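Local structure of AGR_C_1268p (Agrobacterium tumefaciens str. C58, 2GHS) at residues 34-39 / 312-317; 63-68 / 285-290; 103-108 / 119-124; 204-209 / 213-218. The protein probably acts as a gluconolactonase-like enzyme of the SMP-30/regucalcin family, binding one divalent metal cation per subunit. All coordinates share one frame; numbering follows the deposited sequence.

Interaction 1: residues 34-39 / 312-317; sequences TVFPFA and LGIEVK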
loop_
_atom_site.group_PDB
_atom_site.type_symbol
_atom_site.label_atom_id
_atom_site.label_comp_id
_atom_site.label_asym_id
_atom_site.label_seq_id
_atom_site.Cartn_x
_atom_site.Cartn_y
_atom_site.Cartn_z
ATOM N N THR A 34 -15.034 11.967 -13.468
ATOM C CA THR A 34 -15.334 11.182 -14.685
ATOM C C THR A 34 -15.161 9.710 -14.367
ATOM O O THR A 34 -14.164 9.344 -13.767
ATOM C CB THR A 34 -14.380 11.602 -15.802
ATOM O OG1 THR A 34 -14.546 13.003 -16.040
ATOM C CG2 THR A 34 -14.601 10.849 -17.086
ATOM N N VAL A 35 -16.118 8.894 -14.772
ATOM C CA VAL A 35 -16.082 7.446 -14.487
ATOM C C VAL A 35 -15.515 6.682 -15.679
ATOM O O VAL A 35 -15.928 6.886 -16.832
ATOM C CB VAL A 35 -17.470 6.955 -14.146
ATOM C CG1 VAL A 35 -17.492 5.457 -13.945
ATOM C CG2 VAL A 35 -17.991 7.688 -12.896
ATOM N N PHE A 36 -14.538 5.834 -15.380
ATOM C CA PHE A 36 -13.890 4.956 -16.347
ATOM C C PHE A 36 -14.252 3.500 -15.993
ATOM O O PHE A 36 -13.706 2.904 -15.023
ATOM C CB PHE A 36 -12.380 5.135 -16.297
ATOM C CG PHE A 36 -11.894 6.495 -16.746
ATOM C CD1 PHE A 36 -11.995 7.608 -15.938
ATOM C CD2 PHE A 36 -11.330 6.630 -17.995
ATOM C CE1 PHE A 36 -11.546 8.853 -16.364
ATOM C CE2 PHE A 36 -10.873 7.890 -18.434
ATOM C CZ PHE A 36 -10.964 8.985 -17.589
ATOM N N PRO A 37 -15.181 2.901 -16.735
ATOM C CA PRO A 37 -15.491 1.480 -16.505
ATOM C C PRO A 37 -14.240 0.612 -16.733
ATOM O O PRO A 37 -13.314 1.001 -17.466
ATOM C CB PRO A 37 -16.588 1.187 -17.541
ATOM C CG PRO A 37 -17.252 2.521 -17.761
ATOM C CD PRO A 37 -16.054 3.468 -17.792
ATOM N N PHE A 38 -14.213 -0.565 -16.138
ATOM C CA PHE A 38 -13.028 -1.383 -16.206
ATOM C C PHE A 38 -12.826 -1.944 -17.597
ATOM O O PHE A 38 -13.725 -2.558 -18.150
ATOM C CB PHE A 38 -13.137 -2.532 -15.225
ATOM C CG PHE A 38 -11.899 -3.362 -15.119
ATOM C CD1 PHE A 38 -10.720 -2.832 -14.609
ATOM C CD2 PHE A 38 -11.921 -4.703 -15.476
ATOM C CE1 PHE A 38 -9.582 -3.636 -14.471
ATOM C CE2 PHE A 38 -10.779 -5.495 -15.376
ATOM C CZ PHE A 38 -9.614 -4.973 -14.853
ATOM N N ALA A 39 -11.625 -1.763 -18.127
ATOM C CA ALA A 39 -11.263 -2.296 -19.428
ATOM C C ALA A 39 -9.857 -2.879 -19.335
ATOM O O ALA A 39 -9.112 -2.958 -20.311
ATOM C CB ALA A 39 -11.322 -1.207 -20.475
ATOM N N LEU A 312 -5.310 -1.886 -14.587
ATOM C CA LEU A 312 -6.259 -1.018 -15.291
ATOM C C LEU A 312 -5.940 -0.964 -16.796
ATOM O O LEU A 312 -4.796 -1.266 -17.195
ATOM C CB LEU A 312 -6.189 0.400 -14.718
ATOM C CG LEU A 312 -6.615 0.631 -13.267
ATOM C CD1 LEU A 312 -6.706 2.127 -12.975
ATOM C CD2 LEU A 312 -7.949 -0.015 -13.005
ATOM N N GLY A 313 -6.909 -0.556 -17.613
ATOM C CA GLY A 313 -6.693 -0.434 -19.042
ATOM C C GLY A 313 -6.002 0.842 -19.477
ATOM O O GLY A 313 -5.612 0.985 -20.630
ATOM N N ILE A 314 -5.855 1.775 -18.542
ATOM C CA ILE A 314 -5.344 3.125 -18.854
ATOM C C ILE A 314 -3.883 3.285 -18.506
ATOM O O ILE A 314 -3.305 2.600 -17.664
ATOM C CB ILE A 314 -6.168 4.235 -18.143
ATOM C CG1 ILE A 314 -6.111 4.043 -16.618
ATOM C CG2 ILE A 314 -7.611 4.261 -18.664
ATOM C CD1 ILE A 314 -5.590 5.188 -15.921
ATOM N N GLU A 315 -3.256 4.245 -19.166
ATOM C CA GLU A 315 -1.897 4.574 -18.870
ATOM C C GLU A 315 -1.802 5.475 -17.647
ATOM O O GLU A 315 -2.662 6.347 -17.438
ATOM C CB GLU A 315 -1.249 5.293 -20.041
ATOM C CG GLU A 315 0.279 5.326 -19.905
ATOM C CD GLU A 315 0.938 6.627 -20.313
ATOM O OE1 GLU A 315 0.312 7.729 -20.218
ATOM O OE2 GLU A 315 2.096 6.521 -20.795
ATOM N N VAL A 316 -0.743 5.269 -16.861
ATOM C CA VAL A 316 -0.368 6.192 -15.811
ATOM C C VAL A 316 1.083 6.646 -16.006
ATOM O O VAL A 316 1.863 5.999 -16.718
ATOM C CB VAL A 316 -0.572 5.566 -14.434
ATOM C CG1 VAL A 316 -2.032 5.273 -14.204
ATOM C CG2 VAL A 316 0.245 4.280 -14.314
ATOM N N LYS A 317 1.446 7.794 -15.451
ATOM C CA LYS A 317 2.812 8.245 -15.519
ATOM C C LYS A 317 3.329 8.100 -14.092
ATOM O O LYS A 317 3.296 9.046 -13.320
ATOM C CB LYS A 317 2.905 9.705 -15.991
ATOM C CG LYS A 317 2.254 10.049 -17.317
ATOM C CD LYS A 317 3.054 9.564 -18.495
ATOM C CE LYS A 317 2.543 10.154 -19.842
ATOM N NZ LYS A 317 2.763 9.205 -20.974
HETATM O O HOH W 1 -9.624 0.172 -16.953
#
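Phe38 reaches Leu312 ring edge first: methyl CD2 of Leu312 lies near the ring plane, 4.2 Å from CE1 of Phe38. The phenylalanine CG stands anti to its own backbone N (chi1 -174°), which carries the ring toward 312-317, while Leu312 starts out facing the other way and only its branch end turns back to the ring. Next to this pair the two backbones draw together at Ala39 and Gly313, whose CA atoms are 4.9 Å apart. With no side chain on Gly313, its CA can settle 3.7 Å from Ala39 O. Hydrogen bonding between the two segments is indirect here, since a single water accepts from Ala39 N at 3.0 Å and from Gly313 N at 2.9 Å, tying both amides to one oxygen. Farther along, CG2 of Ile314 comes obliquely to the Phe36 ring, 4.5 Å from CD2, a loose apolar touch at the protein surface. Both segments also rest on Tyr266, which stacks on the Phe36 ring and packs against Leu312 and Ile314. The contact lies where two blades of the beta-propeller adjoin: strand 34-36 runs parallel to strand 262-267 at the outer edge of one sheet, whereas 312-317 follows strand 309-311 of the next, held to strand 285-290 by a backbone bond between Leu312 and Leu286.

Interaction 2: residues 63-68 / 285-290; sequences AWWFNI and RLLVTS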
loop_
_atom_site.group_PDB
_atom_site.type_symbol
_atom_site.label_atom_id
_atom_site.label_comp_id
_atom_site.label_asym_id
_atom_site.label_seq_id
_atom_site.Cartn_x
_atom_site.Cartn_y
_atom_site.Cartn_z
ATOM N N ALA A 63 6.248 -8.080 -9.757
ATOM C CA ALA A 63 5.334 -7.485 -8.805
ATOM C C ALA A 63 5.271 -8.362 -7.568
ATOM O O ALA A 63 5.245 -9.582 -7.648
ATOM C CB ALA A 63 3.944 -7.340 -9.448
ATOM N N TRP A 64 5.210 -7.710 -6.422
ATOM C CA TRP A 64 5.114 -8.355 -5.138
ATOM C C TRP A 64 3.895 -7.790 -4.396
ATOM O O TRP A 64 3.572 -6.597 -4.524
ATOM C CB TRP A 64 6.373 -8.059 -4.330
ATOM C CG TRP A 64 7.653 -8.586 -4.909
ATOM C CD1 TRP A 64 8.463 -7.952 -5.787
ATOM C CD2 TRP A 64 8.288 -9.822 -4.585
ATOM N NE1 TRP A 64 9.562 -8.740 -6.057
ATOM C CE2 TRP A 64 9.470 -9.890 -5.309
ATOM C CE3 TRP A 64 7.970 -10.879 -3.723
ATOM C CZ2 TRP A 64 10.337 -10.988 -5.222
ATOM C CZ3 TRP A 64 8.839 -11.976 -3.636
ATOM C CH2 TRP A 64 10.005 -12.008 -4.386
ATOM N N TRP A 65 3.211 -8.634 -3.620
ATOM C CA TRP A 65 2.167 -8.142 -2.703
ATOM C C TRP A 65 1.964 -9.146 -1.588
ATOM O O TRP A 65 2.572 -10.235 -1.604
ATOM C CB TRP A 65 0.843 -7.849 -3.429
ATOM C CG TRP A 65 0.170 -9.007 -4.047
ATOM C CD1 TRP A 65 -0.748 -9.838 -3.457
ATOM C CD2 TRP A 65 0.312 -9.451 -5.393
ATOM N NE1 TRP A 65 -1.166 -10.778 -4.364
ATOM C CE2 TRP A 65 -0.533 -10.556 -5.561
ATOM C CE3 TRP A 65 1.089 -9.016 -6.478
ATOM C CZ2 TRP A 65 -0.617 -11.253 -6.754
ATOM C CZ3 TRP A 65 0.991 -9.705 -7.685
ATOM C CH2 TRP A 65 0.150 -10.817 -7.797
ATOM N N PHE A 66 1.131 -8.787 -0.610
ATOM C CA PHE A 66 0.862 -9.674 0.476
ATOM C C PHE A 66 -0.582 -10.141 0.525
ATOM O O PHE A 66 -1.486 -9.467 0.067
ATOM C CB PHE A 66 1.182 -8.980 1.822
ATOM C CG PHE A 66 2.607 -8.596 1.986
ATOM C CD1 PHE A 66 3.054 -7.351 1.537
ATOM C CD2 PHE A 66 3.486 -9.441 2.618
ATOM C CE1 PHE A 66 4.395 -6.981 1.696
ATOM C CE2 PHE A 66 4.814 -9.104 2.770
ATOM C CZ PHE A 66 5.275 -7.876 2.300
ATOM N N ASN A 67 -0.764 -11.311 1.123
ATOM C CA ASN A 67 -2.075 -11.781 1.621
ATOM C C ASN A 67 -1.968 -11.729 3.133
ATOM O O ASN A 67 -1.485 -12.660 3.740
ATOM C CB ASN A 67 -2.374 -13.169 1.112
ATOM C CG ASN A 67 -3.817 -13.593 1.343
ATOM O OD1 ASN A 67 -4.635 -12.807 1.782
ATOM N ND2 ASN A 67 -4.126 -14.850 1.020
ATOM N N ILE A 68 -2.348 -10.585 3.704
ATOM C CA ILE A 68 -1.876 -10.232 5.057
ATOM C C ILE A 68 -2.240 -11.307 6.076
ATOM O O ILE A 68 -1.373 -11.848 6.778
ATOM C CB ILE A 68 -2.419 -8.854 5.553
ATOM C CG1 ILE A 68 -1.851 -7.707 4.737
ATOM C CG2 ILE A 68 -2.034 -8.656 7.061
ATOM C CD1 ILE A 68 -2.342 -6.358 5.235
ATOM N N ARG A 285 1.804 1.435 -15.972
ATOM C CA ARG A 285 0.583 0.673 -15.758
ATOM C C ARG A 285 0.232 0.639 -14.287
ATOM O O ARG A 285 1.107 0.846 -13.420
ATOM C CB ARG A 285 0.744 -0.773 -16.253
ATOM C CG ARG A 285 1.321 -0.894 -17.623
ATOM C CD ARG A 285 0.364 -0.407 -18.679
ATOM N NE ARG A 285 0.984 -0.565 -19.993
ATOM C CZ ARG A 285 1.499 0.410 -20.736
ATOM N NH1 ARG A 285 1.439 1.705 -20.383
ATOM N NH2 ARG A 285 2.043 0.079 -21.882
ATOM N N LEU A 286 -1.044 0.382 -13.990
ATOM C CA LEU A 286 -1.485 0.415 -12.611
ATOM C C LEU A 286 -2.079 -0.924 -12.201
ATOM O O LEU A 286 -3.089 -1.350 -12.752
ATOM C CB LEU A 286 -2.466 1.565 -12.370
ATOM C CG LEU A 286 -2.573 1.984 -10.906
ATOM C CD1 LEU A 286 -1.328 2.752 -10.427
ATOM C CD2 LEU A 286 -3.840 2.770 -10.638
ATOM N N LEU A 287 -1.395 -1.579 -11.276
ATOM C CA LEU A 287 -1.895 -2.798 -10.594
ATOM C C LEU A 287 -2.785 -2.411 -9.418
ATOM O O LEU A 287 -2.496 -1.399 -8.764
ATOM C CB LEU A 287 -0.676 -3.635 -10.133
ATOM C CG LEU A 287 -0.894 -4.919 -9.316
ATOM C CD1 LEU A 287 0.314 -5.805 -9.481
ATOM C CD2 LEU A 287 -1.105 -4.624 -7.843
ATOM N N VAL A 288 -3.834 -3.199 -9.129
ATOM C CA VAL A 288 -4.785 -2.913 -8.045
ATOM C C VAL A 288 -5.114 -4.225 -7.352
ATOM O O VAL A 288 -5.546 -5.170 -8.011
ATOM C CB VAL A 288 -6.094 -2.298 -8.597
ATOM C CG1 VAL A 288 -6.991 -1.941 -7.481
ATOM C CG2 VAL A 288 -5.786 -1.088 -9.496
ATOM N N THR A 289 -4.823 -4.312 -6.054
ATOM C CA THR A 289 -5.209 -5.425 -5.212
ATOM C C THR A 289 -6.599 -5.229 -4.639
ATOM O O THR A 289 -7.133 -4.106 -4.533
ATOM C CB THR A 289 -4.222 -5.654 -4.052
ATOM O OG1 THR A 289 -3.955 -4.424 -3.377
ATOM C CG2 THR A 289 -2.901 -6.176 -4.591
ATOM N N SER A 290 -7.153 -6.346 -4.208
ATOM C CA SER A 290 -8.462 -6.350 -3.563
ATOM C C SER A 290 -8.566 -7.468 -2.501
ATOM O O SER A 290 -7.626 -8.224 -2.265
ATOM C CB SER A 290 -9.601 -6.468 -4.589
ATOM O OG SER A 290 -9.632 -7.743 -5.212
#
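Leu287 keeps its side chain extended, with chi1 at 176°, a setting that sends CD1 across to Ala63 CB at 3.9 Å; Trp65, with chi1 at 64°, stands over Thr289. The methyl CG2 of Thr289 lies over one face of that indole, 4.2 Å from CG of Trp65. The same Leu287 CD1 also nears the six-membered part of the indole obliquely, 4.3 Å from CZ3, and is thus shared between Ala63 and Trp65. Strands 63-67 and 285-290 run almost parallel, 10° apart, yet their axes stay 9.4 Å from each other and no hydrogen bond joins them. They belong to separate sheets, the first and last blades of a six-bladed beta-propeller, and alternate residues Ala63 and Trp65 face Leu287 and Thr289 across the interface, whereas Trp64 and Phe66 point away. Pro54 of strand 51-57 packs on Trp65, Leu287 and Thr289, and the adjacent strand 72-77 brings His74 to stack on the indole. The polar end of Thr289 is engaged within its own blade, where OG1 hydrogen-bonds to Thr274 OG1 and Cys275 O. Its side chain lies about 5 Å from that of Glu52, a predicted ligand of the divalent metal cation, so the inner end of this apolar seam borders the probable active site.

Interaction 3: residues 103-108 / 119-124; sequences QLIASD and GVLTLH. With K (potassium ion), chain B.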
loop_
_atom_site.group_PDB
_atom_site.type_symbol
_atom_site.label_atom_id
_atom_site.label_comp_id
_atom_site.label_asym_id
_atom_site.label_seq_id
_atom_site.Cartn_x
_atom_site.Cartn_y
_atom_site.Cartn_z
ATOM N N GLN A 103 15.579 -7.564 0.649
ATOM C CA GLN A 103 14.370 -6.793 0.797
ATOM C C GLN A 103 14.155 -6.528 2.305
ATOM O O GLN A 103 14.683 -7.246 3.166
ATOM C CB GLN A 103 13.176 -7.592 0.299
ATOM C CG GLN A 103 13.222 -7.917 -1.180
ATOM C CD GLN A 103 12.238 -9.016 -1.587
ATOM O OE1 GLN A 103 11.981 -9.943 -0.825
ATOM N NE2 GLN A 103 11.689 -8.918 -2.791
ATOM N N LEU A 104 13.328 -5.518 2.583
ATOM C CA LEU A 104 12.820 -5.183 3.943
ATOM C C LEU A 104 11.317 -5.484 3.974
ATOM O O LEU A 104 10.596 -5.116 3.051
ATOM C CB LEU A 104 13.051 -3.686 4.223
ATOM C CG LEU A 104 12.492 -3.179 5.561
ATOM C CD1 LEU A 104 13.224 -3.744 6.761
ATOM C CD2 LEU A 104 12.476 -1.674 5.606
ATOM N N ILE A 105 10.888 -6.250 4.975
ATOM C CA ILE A 105 9.473 -6.546 5.138
ATOM C C ILE A 105 9.018 -6.005 6.480
ATOM O O ILE A 105 9.662 -6.255 7.516
ATOM C CB ILE A 105 9.213 -8.056 5.116
ATOM C CG1 ILE A 105 9.381 -8.603 3.693
ATOM C CG2 ILE A 105 7.822 -8.340 5.648
ATOM C CD1 ILE A 105 9.230 -10.089 3.601
ATOM N N ALA A 106 7.916 -5.250 6.462
ATOM C CA ALA A 106 7.257 -4.790 7.684
ATOM C C ALA A 106 6.188 -5.813 8.017
ATOM O O ALA A 106 5.422 -6.225 7.171
ATOM C CB ALA A 106 6.620 -3.435 7.490
ATOM N N SER A 107 6.121 -6.190 9.282
ATOM C CA SER A 107 5.145 -7.140 9.727
ATOM C C SER A 107 4.602 -6.785 11.100
ATOM O O SER A 107 5.079 -5.833 11.752
ATOM C CB SER A 107 5.799 -8.509 9.822
ATOM O OG SER A 107 6.596 -8.670 11.001
ATOM N N ASP A 108 3.615 -7.572 11.539
ATOM C CA ASP A 108 3.051 -7.491 12.875
ATOM C C ASP A 108 4.026 -7.788 13.980
ATOM O O ASP A 108 3.769 -7.459 15.141
ATOM C CB ASP A 108 1.790 -8.364 13.002
ATOM C CG ASP A 108 2.025 -9.865 12.725
ATOM O OD1 ASP A 108 3.020 -10.215 12.068
ATOM O OD2 ASP A 108 1.133 -10.689 13.116
ATOM N N GLY A 119 15.290 -16.824 0.850
ATOM C CA GLY A 119 14.083 -16.493 1.608
ATOM C C GLY A 119 14.275 -16.377 3.110
ATOM O O GLY A 119 13.298 -16.278 3.847
ATOM N N VAL A 120 15.521 -16.448 3.579
ATOM C CA VAL A 120 15.823 -16.338 4.984
ATOM C C VAL A 120 15.447 -14.948 5.486
ATOM O O VAL A 120 15.738 -13.941 4.825
ATOM C CB VAL A 120 17.302 -16.670 5.245
ATOM C CG1 VAL A 120 17.721 -16.298 6.655
ATOM C CG2 VAL A 120 17.510 -18.113 4.981
ATOM N N LEU A 121 14.788 -14.906 6.637
ATOM C CA LEU A 121 14.314 -13.677 7.255
ATOM C C LEU A 121 15.113 -13.476 8.536
ATOM O O LEU A 121 15.279 -14.414 9.306
ATOM C CB LEU A 121 12.831 -13.808 7.606
ATOM C CG LEU A 121 11.890 -14.011 6.419
ATOM C CD1 LEU A 121 10.552 -14.566 6.884
ATOM C CD2 LEU A 121 11.665 -12.717 5.673
ATOM N N THR A 122 15.531 -12.225 8.787
ATOM C CA THR A 122 16.361 -11.867 9.945
ATOM C C THR A 122 15.813 -10.558 10.535
ATOM O O THR A 122 15.596 -9.599 9.776
ATOM C CB THR A 122 17.823 -11.622 9.497
ATOM O OG1 THR A 122 18.308 -12.709 8.683
ATOM C CG2 THR A 122 18.724 -11.456 10.688
ATOM N N LEU A 123 15.575 -10.492 11.856
ATOM C CA LEU A 123 15.103 -9.235 12.452
ATOM C C LEU A 123 16.041 -8.055 12.155
ATOM O O LEU A 123 17.278 -8.172 12.310
ATOM C CB LEU A 123 14.919 -9.352 13.965
ATOM C CG LEU A 123 14.343 -8.118 14.659
ATOM C CD1 LEU A 123 12.869 -7.939 14.372
ATOM C CD2 LEU A 123 14.606 -8.301 16.127
ATOM N N HIS A 124 15.462 -6.938 11.719
ATOM C CA HIS A 124 16.164 -5.680 11.429
ATOM C C HIS A 124 15.931 -4.653 12.539
ATOM O O HIS A 124 16.863 -4.006 13.029
ATOM C CB HIS A 124 15.669 -5.129 10.088
ATOM C CG HIS A 124 16.198 -3.775 9.739
ATOM N ND1 HIS A 124 17.547 -3.526 9.586
ATOM C CD2 HIS A 124 15.566 -2.603 9.497
ATOM C CE1 HIS A 124 17.714 -2.245 9.280
ATOM N NE2 HIS A 124 16.526 -1.667 9.202
HETATM K K K B . 2.407 -6.223 16.980
HETATM O O HOH W 2 1.924 -4.049 15.258
#
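Leu104 and His124 touch although their strands are not neighbours: strand 110-115 runs between them, and side-chain ends alone bridge the gap. CD1 of Leu104 comes obliquely to the imidazole, 3.8 Å from CD2 of His124, the two side chains crossing at about a right angle. In both residues chi1 is near 180° (176° for Leu104, 174° for His124), extending the groups away from their own backbone nitrogens and into reach of each other. The second touch pairs CD1 of Ile105 with CD2 of Leu121 at 4.1 Å; Ile105 has an alternate conformer, so this one is less certain. Since Leu104 and Ile105 are consecutive in a strand, the two touches fall on opposite faces of the sheet. This four-stranded antiparallel sheet, 92-99 to 121-125, is one blade of the beta-propeller, with 121-125 as its outer strand. His124 NE2 is hydrogen-bonded to Tyr324 OH, and the two rings meet nearly perpendicularly. Beyond the end of strand 102-107, Asp108 O binds the potassium ion at 2.6 Å; water 2, at 2.8 Å from the ion, and the carbonyl oxygens of Glu128, Leu131 and Asn134 complete the site.

Interaction 4: residues 204-209 / 213-218; sequences MRVPLD and GLPTGK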
loop_
_atom_site.group_PDB
_atom_site.type_symbol
_atom_site.label_atom_id
_atom_site.label_comp_id
_atom_site.label_asym_id
_atom_site.label_seq_id
_atom_site.Cartn_x
_atom_site.Cartn_y
_atom_site.Cartn_z
HETATM N N MSE A 204 -4.753 13.692 4.843
HETATM C CA MSE A 204 -3.902 14.747 5.352
HETATM C C MSE A 204 -2.693 14.930 4.443
HETATM O O MSE A 204 -2.232 13.982 3.828
HETATM C CB MSE A 204 -3.390 14.338 6.726
HETATM C CG MSE A 204 -4.469 13.849 7.664
HETATM SE SE MSE A 204 -5.871 15.152 8.012
HETATM C CE MSE A 204 -4.902 16.435 9.093
ATOM N N ARG A 205 -2.173 16.154 4.393
ATOM C CA ARG A 205 -0.869 16.429 3.820
ATOM C C ARG A 205 0.056 16.950 4.901
ATOM O O ARG A 205 -0.385 17.655 5.833
ATOM C CB ARG A 205 -0.986 17.425 2.653
ATOM C CG ARG A 205 -1.443 18.809 3.004
ATOM C CD ARG A 205 -1.283 19.873 1.831
ATOM N NE ARG A 205 -1.741 21.198 2.256
ATOM C CZ ARG A 205 -1.056 22.071 3.010
ATOM N NH1 ARG A 205 0.183 21.801 3.427
ATOM N NH2 ARG A 205 -1.622 23.226 3.355
ATOM N N VAL A 206 1.329 16.591 4.779
ATOM C CA VAL A 206 2.341 16.880 5.776
ATOM C C VAL A 206 3.598 17.459 5.064
ATOM O O VAL A 206 4.179 16.824 4.211
ATOM C CB VAL A 206 2.766 15.569 6.528
ATOM C CG1 VAL A 206 3.698 15.900 7.710
ATOM C CG2 VAL A 206 1.580 14.817 7.009
ATOM N N PRO A 207 4.045 18.677 5.437
ATOM C CA PRO A 207 5.285 19.170 4.872
ATOM C C PRO A 207 6.475 18.433 5.452
ATOM O O PRO A 207 6.487 18.148 6.660
ATOM C CB PRO A 207 5.266 20.663 5.263
ATOM C CG PRO A 207 4.415 20.762 6.391
ATOM C CD PRO A 207 3.439 19.637 6.355
ATOM N N LEU A 208 7.396 18.024 4.563
ATOM C CA LEU A 208 8.533 17.196 4.931
ATOM C C LEU A 208 9.827 17.830 4.508
ATOM O O LEU A 208 9.872 18.629 3.582
ATOM C CB LEU A 208 8.477 15.828 4.214
ATOM C CG LEU A 208 7.181 15.033 4.233
ATOM C CD1 LEU A 208 7.328 13.724 3.502
ATOM C CD2 LEU A 208 6.751 14.836 5.674
ATOM N N ASP A 209 10.881 17.443 5.225
ATOM C CA ASP A 209 12.293 17.576 4.813
ATOM C C ASP A 209 12.568 16.487 3.790
ATOM O O ASP A 209 12.559 15.261 4.118
ATOM C CB ASP A 209 13.182 17.410 6.062
ATOM C CG ASP A 209 14.676 17.583 5.792
ATOM O OD1 ASP A 209 15.093 17.495 4.605
ATOM O OD2 ASP A 209 15.439 17.734 6.805
ATOM N N GLY A 213 12.771 12.592 5.007
ATOM C CA GLY A 213 11.389 12.118 5.123
ATOM C C GLY A 213 10.702 12.397 6.438
ATOM O O GLY A 213 9.671 11.784 6.725
ATOM N N LEU A 214 11.276 13.285 7.259
ATOM C CA LEU A 214 10.669 13.674 8.552
ATOM C C LEU A 214 9.815 14.926 8.345
ATOM O O LEU A 214 10.222 15.858 7.616
ATOM C CB LEU A 214 11.724 13.979 9.594
ATOM C CG LEU A 214 12.556 12.807 10.075
ATOM C CD1 LEU A 214 13.779 13.330 10.857
ATOM C CD2 LEU A 214 11.692 11.897 10.924
ATOM N N PRO A 215 8.668 14.990 9.017
ATOM C CA PRO A 215 7.831 16.213 8.967
ATOM C C PRO A 215 8.556 17.467 9.428
ATOM O O PRO A 215 9.346 17.430 10.380
ATOM C CB PRO A 215 6.686 15.881 9.915
ATOM C CG PRO A 215 6.572 14.395 9.845
ATOM C CD PRO A 215 8.003 13.939 9.815
ATOM N N THR A 216 8.288 18.578 8.746
ATOM C CA THR A 216 8.746 19.914 9.172
ATOM C C THR A 216 7.594 20.815 9.623
ATOM O O THR A 216 7.791 22.004 9.908
ATOM C CB THR A 216 9.438 20.650 8.023
ATOM O OG1 THR A 216 8.566 20.625 6.897
ATOM C CG2 THR A 216 10.759 20.004 7.620
ATOM N N GLY A 217 6.393 20.273 9.655
ATOM C CA GLY A 217 5.222 20.995 10.104
ATOM C C GLY A 217 4.082 20.049 10.414
ATOM O O GLY A 217 4.205 18.853 10.209
ATOM N N LYS A 218 2.964 20.596 10.903
ATOM C CA LYS A 218 1.857 19.741 11.313
ATOM C C LYS A 218 1.095 19.269 10.089
ATOM O O LYS A 218 1.202 19.864 9.019
ATOM C CB LYS A 218 0.922 20.437 12.282
ATOM C CG LYS A 218 0.142 21.547 11.651
ATOM C CD LYS A 218 -0.943 22.111 12.589
ATOM C CE LYS A 218 -2.073 22.736 11.771
ATOM N NZ LYS A 218 -1.607 23.956 11.038
#
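Val206 and Pro215 meet obliquely through CG1 of the valine, which lies 3.7 Å from CB of the proline and slightly farther from its CG. The valine chi1 turns that methyl directly away from its own amide nitrogen, which brings it to the CB-CG edge of the proline ring. Leu208 approaches the same proline from farther along the chain: it sets off away from 213-218, but CD2 comes back to within 3.7 Å of Pro215 CA. Thr216 has OG1 between its own N and carbonyl carbon (chi1 52°), the arrangement that swings CG2 over the neighbouring chain, 3.9 Å from Asp209 CB. Asp209 directs its carboxylate elsewhere, OD1 taking a hydrogen bond from Arg211 N inside the turn. On the side of Thr216, away from Val206 and Pro215, the Pro207 ring lies along the backbone of Gly217, its CG 3.8 Å from Gly217 CA, and its CD abuts Lys218 O; Lys218 NZ turns out to a salt bridge with Glu220. Three backbone bonds fix this layout. Thr216 N donates to Pro207 O at 2.8 Å, tilted from the carbonyl plane, and Asp209 N to Leu214 O at 2.9 Å in a nearly straight bond (167°). Leu208 and Pro215, lying between these two bonds, are a non-hydrogen-bonded antiparallel pair. Gly213 N on Asp209 O, at 2.8 Å, closes an alpha-turn, and with the Asp209-Leu214 bond and left-handed Gly213 this makes a four-residue (4:6) beta-hairpin loop joining strands 202-207 and 220-224 of a propeller blade.

Overall arrangement
The four contacts are spread round one six-bladed beta-propeller, interactions 1 and 2 sharing a blade. These two adjoin, with centres 17 Å apart, through strand 285-290. Strand 41-44, just after 34-39, completes the sheet containing 285-290 and 309-311, so an N-terminal strand closes the ring with C-terminal ones. Interaction 2 also touches interaction 3, 18 Å away between centres, where Trp64 packs on Gln103 of the next blade. Interaction 4 stands apart, its centre 27 Å from those of interactions 2 and 3. Interactions 3 and 4 follow in series within the loop closed by interaction 2, itself nested inside interaction 1; interactions 1 and 3 flank the chain's centre, 34 Å apart.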